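Local atomic coordinates of N-acetylmuramoyl-L-alanine amidase (PDB entry 4RN7), a protein that probably cleaves, as a zinc-dependent amidase, the bond between N-acetylmuramoyl groups and L-alanine in bacterial cell-wall peptidoglycan, this chain being its catalytic domain. Residues 17-29 with 151-163. Residues are numbered along the deposited sequence; the frame is centred on the assembly and turned at random. Where two conformers were deposited one is given.
Sequences KGTESKTSNRYEK and FLTTPSEEQKIIN. With ZN (zinc ion), chain B.
Glu-158 reaches out from helix 155-161 into the turn at 21-24, its chain fully extended with CG anti to the backbone N (chi1 170°), which carries the carboxylate to the side chains of Ser-21 and Thr-23. Thr-23 OG1 donates to Glu-158 OE1 at 2.7 Å, coming in on the syn side and about 20° out of the carboxylate plane. Ser-21 OG, 2.9 Å from Glu-158 OE2, accepts in the modelled conformer from the backbone N of Thr-23 and of Ser-24, forming an ST turn and an ST motif. Glu-158 OE2 lies at the edge of the Arg-26 guanidinium, in its plane, with the carboxylate plane turned 86° from it. Arg-26 NH1 makes a weak, 3.4 Å salt-bridge hydrogen bond to Glu-158 OE2, an atom whose modelled position is doubtful. Ile-162 CD1 sits over one guanidinium face, near its rim, while Ile-162 CG2 packs against Arg-26 CD at 3.5 Å.

Deeper in, Leu-152 pushes CD2 against the backbone where Glu-28 N is hydrogen-bonded to Thr-19 O, 3.5 Å from Thr-19 O and 3.7 Å from Glu-28 N. Beside it the methyls of Thr-19 and Thr-153 touch. Glu-28 binds zinc through OE2 with His-12 and His-82, and its OE1 accepts from Thr-19 N and OG1 from opposite faces. Thr-19 is thus a second-shell residue orienting a metal ligand, and the buried carboxylate of Glu-158 is met by the Thr-23 hydroxyl and, more loosely, by the Arg-26 charge, which would probably keep it ionised.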
# COMPACT_ATOMS: atom_id res chain seq x y z
N LYS A 17 7.07 14.45 3.99
CA LYS A 17 7.00 14.29 2.54
C LYS A 17 7.34 12.89 2.06
O LYS A 17 7.02 12.53 0.92
CB LYS A 17 7.94 15.29 1.85
CG LYS A 17 7.63 16.76 2.14
CD LYS A 17 8.71 17.68 1.57
N GLY A 18 7.98 12.09 2.90
CA GLY A 18 8.48 10.80 2.42
C GLY A 18 9.64 11.05 1.47
O GLY A 18 10.25 12.12 1.52
N THR A 19 9.95 10.09 0.61
CA THR A 19 11.05 10.26 -0.32
C THR A 19 10.76 11.39 -1.32
O THR A 19 9.60 11.61 -1.69
CB THR A 19 11.34 8.96 -1.08
OG1 THR A 19 11.49 7.89 -0.13
CG2 THR A 19 12.60 9.09 -1.90
N GLU A 20 11.80 12.11 -1.73
CA GLU A 20 11.67 13.20 -2.68
C GLU A 20 12.52 12.92 -3.92
O GLU A 20 13.73 12.67 -3.80
CB GLU A 20 12.11 14.52 -2.03
CG GLU A 20 12.33 15.67 -3.01
N SER A 21 11.91 12.94 -5.10
CA SER A 21 12.63 12.75 -6.36
C SER A 21 13.78 13.74 -6.49
O SER A 21 13.61 14.93 -6.24
CB SER A 21 11.68 12.93 -7.55
OG SER A 21 12.42 13.18 -8.74
N LYS A 22 14.95 13.24 -6.90
CA LYS A 22 16.13 14.08 -7.10
C LYS A 22 16.08 14.73 -8.48
O LYS A 22 16.85 15.64 -8.78
CB LYS A 22 17.40 13.23 -6.98
CG LYS A 22 18.15 13.40 -5.66
CD LYS A 22 19.30 12.40 -5.55
CE LYS A 22 20.17 12.66 -4.33
N THR A 23 15.17 14.24 -9.31
CA THR A 23 15.03 14.70 -10.69
C THR A 23 14.07 15.88 -10.78
O THR A 23 14.33 16.85 -11.49
CB THR A 23 14.47 13.57 -11.58
OG1 THR A 23 13.08 13.38 -11.31
CG2 THR A 23 15.21 12.26 -11.34
N SER A 24 12.97 15.79 -10.05
CA SER A 24 11.78 16.58 -10.33
C SER A 24 11.12 17.16 -9.09
O SER A 24 10.11 17.85 -9.19
CB SER A 24 10.78 15.68 -11.06
OG SER A 24 10.64 14.45 -10.37
N ASN A 25 11.69 16.87 -7.92
CA ASN A 25 11.09 17.29 -6.65
C ASN A 25 9.61 16.97 -6.57
O ASN A 25 8.77 17.85 -6.34
CB ASN A 25 11.37 18.77 -6.37
CG ASN A 25 12.85 19.04 -6.12
OD1 ASN A 25 13.52 18.28 -5.41
ND2 ASN A 25 13.37 20.12 -6.69
N ARG A 26 9.29 15.71 -6.82
CA ARG A 26 7.98 15.18 -6.51
C ARG A 26 8.14 14.46 -5.19
O ARG A 26 9.23 13.97 -4.89
CB ARG A 26 7.54 14.18 -7.58
CG ARG A 26 7.27 14.80 -8.93
CD ARG A 26 6.56 13.81 -9.85
NE ARG A 26 6.08 14.45 -11.07
CZ ARG A 26 6.78 14.51 -12.20
NH1 ARG A 26 7.98 13.96 -12.26
NH2 ARG A 26 6.28 15.11 -13.26
N TYR A 27 7.06 14.43 -4.40
CA TYR A 27 7.10 13.82 -3.08
C TYR A 27 6.32 12.53 -3.03
O TYR A 27 5.19 12.47 -3.51
CB TYR A 27 6.47 14.76 -2.05
CG TYR A 27 7.11 16.12 -2.01
CD1 TYR A 27 8.48 16.26 -2.01
CD2 TYR A 27 6.32 17.26 -1.97
CE1 TYR A 27 9.07 17.51 -1.98
CE2 TYR A 27 6.90 18.52 -1.93
CZ TYR A 27 8.27 18.63 -1.94
OH TYR A 27 8.85 19.88 -1.90
N GLU A 28 6.90 11.53 -2.38
CA GLU A 28 6.21 10.27 -2.13
C GLU A 28 4.82 10.46 -1.52
O GLU A 28 3.88 9.79 -1.92
CB GLU A 28 7.07 9.38 -1.21
CG GLU A 28 6.34 8.14 -0.70
CD GLU A 28 7.16 7.34 0.29
OE1 GLU A 28 8.35 7.69 0.51
OE2 GLU A 28 6.63 6.36 0.86
N LYS A 29 4.69 11.39 -0.56
CA LYS A 29 3.40 11.59 0.09
C LYS A 29 2.28 11.83 -0.91
O LYS A 29 1.16 11.35 -0.72
CB LYS A 29 3.45 12.75 1.11
CG LYS A 29 3.76 14.13 0.51
CD LYS A 29 3.39 15.25 1.50
CE LYS A 29 3.56 16.63 0.87
NZ LYS A 29 3.21 17.76 1.80
N PHE A 151 10.49 2.18 -6.86
CA PHE A 151 11.52 3.05 -6.28
C PHE A 151 11.44 4.47 -6.81
O PHE A 151 11.81 4.73 -7.95
CB PHE A 151 12.91 2.47 -6.56
CG PHE A 151 13.29 1.35 -5.63
CD1 PHE A 151 12.73 0.09 -5.77
CD2 PHE A 151 14.17 1.57 -4.58
CE1 PHE A 151 13.05 -0.94 -4.89
CE2 PHE A 151 14.49 0.55 -3.69
CZ PHE A 151 13.93 -0.70 -3.85
N LEU A 152 10.98 5.41 -6.00
CA LEU A 152 10.89 6.78 -6.47
C LEU A 152 12.26 7.37 -6.73
O LEU A 152 12.41 8.32 -7.49
CB LEU A 152 10.12 7.66 -5.46
CG LEU A 152 9.94 9.12 -5.88
CD1 LEU A 152 9.15 9.21 -7.16
CD2 LEU A 152 9.25 9.88 -4.76
N THR A 153 13.29 6.79 -6.10
CA THR A 153 14.67 7.22 -6.30
C THR A 153 15.32 6.78 -7.63
O THR A 153 16.43 7.22 -7.97
CB THR A 153 15.56 6.80 -5.10
OG1 THR A 153 15.39 5.39 -4.83
CG2 THR A 153 15.19 7.60 -3.86
N THR A 154 14.62 5.93 -8.39
CA THR A 154 15.11 5.45 -9.68
C THR A 154 14.29 6.13 -10.77
O THR A 154 13.07 5.93 -10.85
CB THR A 154 14.96 3.93 -9.79
OG1 THR A 154 15.76 3.30 -8.79
CG2 THR A 154 15.44 3.44 -11.16
N PRO A 155 14.94 6.96 -11.60
CA PRO A 155 14.24 7.75 -12.62
C PRO A 155 13.27 6.95 -13.50
O PRO A 155 12.17 7.44 -13.72
CB PRO A 155 15.38 8.33 -13.45
CG PRO A 155 16.49 8.51 -12.46
CD PRO A 155 16.38 7.28 -11.56
N SER A 156 13.66 5.78 -14.01
CA SER A 156 12.69 4.96 -14.75
C SER A 156 11.42 4.63 -13.94
O SER A 156 10.30 4.68 -14.48
CB SER A 156 13.34 3.68 -15.28
OG SER A 156 13.61 2.77 -14.22
N GLU A 157 11.57 4.31 -12.65
CA GLU A 157 10.44 3.91 -11.83
C GLU A 157 9.53 5.11 -11.60
O GLU A 157 8.31 5.00 -11.60
CB GLU A 157 10.91 3.42 -10.47
CG GLU A 157 11.73 2.16 -10.47
CD GLU A 157 10.85 0.94 -10.51
OE1 GLU A 157 10.38 0.51 -9.43
OE2 GLU A 157 10.62 0.43 -11.62
N GLU A 158 10.16 6.26 -11.38
CA GLU A 158 9.41 7.49 -11.18
C GLU A 158 8.51 7.79 -12.39
O GLU A 158 7.36 8.19 -12.22
CB GLU A 158 10.37 8.65 -10.91
CG GLU A 158 9.69 10.02 -10.92
CD GLU A 158 10.65 11.16 -10.67
OE1 GLU A 158 11.87 10.97 -10.90
OE2 GLU A 158 10.19 12.24 -10.27
N GLN A 159 9.00 7.54 -13.60
CA GLN A 159 8.19 7.80 -14.80
C GLN A 159 6.96 6.90 -14.87
O GLN A 159 5.94 7.28 -15.45
CB GLN A 159 9.02 7.65 -16.08
CG GLN A 159 10.03 8.77 -16.29
CD GLN A 159 9.38 10.15 -16.30
OE1 GLN A 159 8.41 10.40 -17.02
NE2 GLN A 159 9.94 11.06 -15.51
N LYS A 160 7.06 5.71 -14.28
CA LYS A 160 5.89 4.84 -14.15
C LYS A 160 4.98 5.29 -13.02
O LYS A 160 3.77 5.40 -13.21
CB LYS A 160 6.33 3.39 -13.89
CG LYS A 160 7.06 2.76 -15.07
CD LYS A 160 7.52 1.36 -14.71
CE LYS A 160 8.18 0.67 -15.90
NZ LYS A 160 9.43 1.35 -16.39
N ILE A 161 5.55 5.51 -11.84
CA ILE A 161 4.79 5.88 -10.65
C ILE A 161 3.91 7.11 -10.88
O ILE A 161 2.79 7.18 -10.35
CB ILE A 161 5.73 6.11 -9.45
CG1 ILE A 161 6.42 4.80 -9.06
CG2 ILE A 161 4.95 6.63 -8.23
CD1 ILE A 161 7.66 4.98 -8.18
N ILE A 162 4.39 8.07 -11.66
CA ILE A 162 3.61 9.30 -11.90
C ILE A 162 2.52 9.14 -12.96
O ILE A 162 1.66 10.01 -13.10
CB ILE A 162 4.51 10.48 -12.31
CG1 ILE A 162 5.15 10.25 -13.69
CG2 ILE A 162 5.56 10.74 -11.25
CD1 ILE A 162 6.10 11.37 -14.15
N ASN A 163 2.57 8.03 -13.69
CA ASN A 163 1.68 7.82 -14.83
C ASN A 163 0.33 7.27 -14.39
O ASN A 163 0.27 6.29 -13.65
CB ASN A 163 2.34 6.86 -15.82
CG ASN A 163 1.56 6.71 -17.10
OD1 ASN A 163 0.56 6.00 -17.14
ND2 ASN A 163 2.02 7.36 -18.15
ZN ZN B . 7.32 5.59 2.72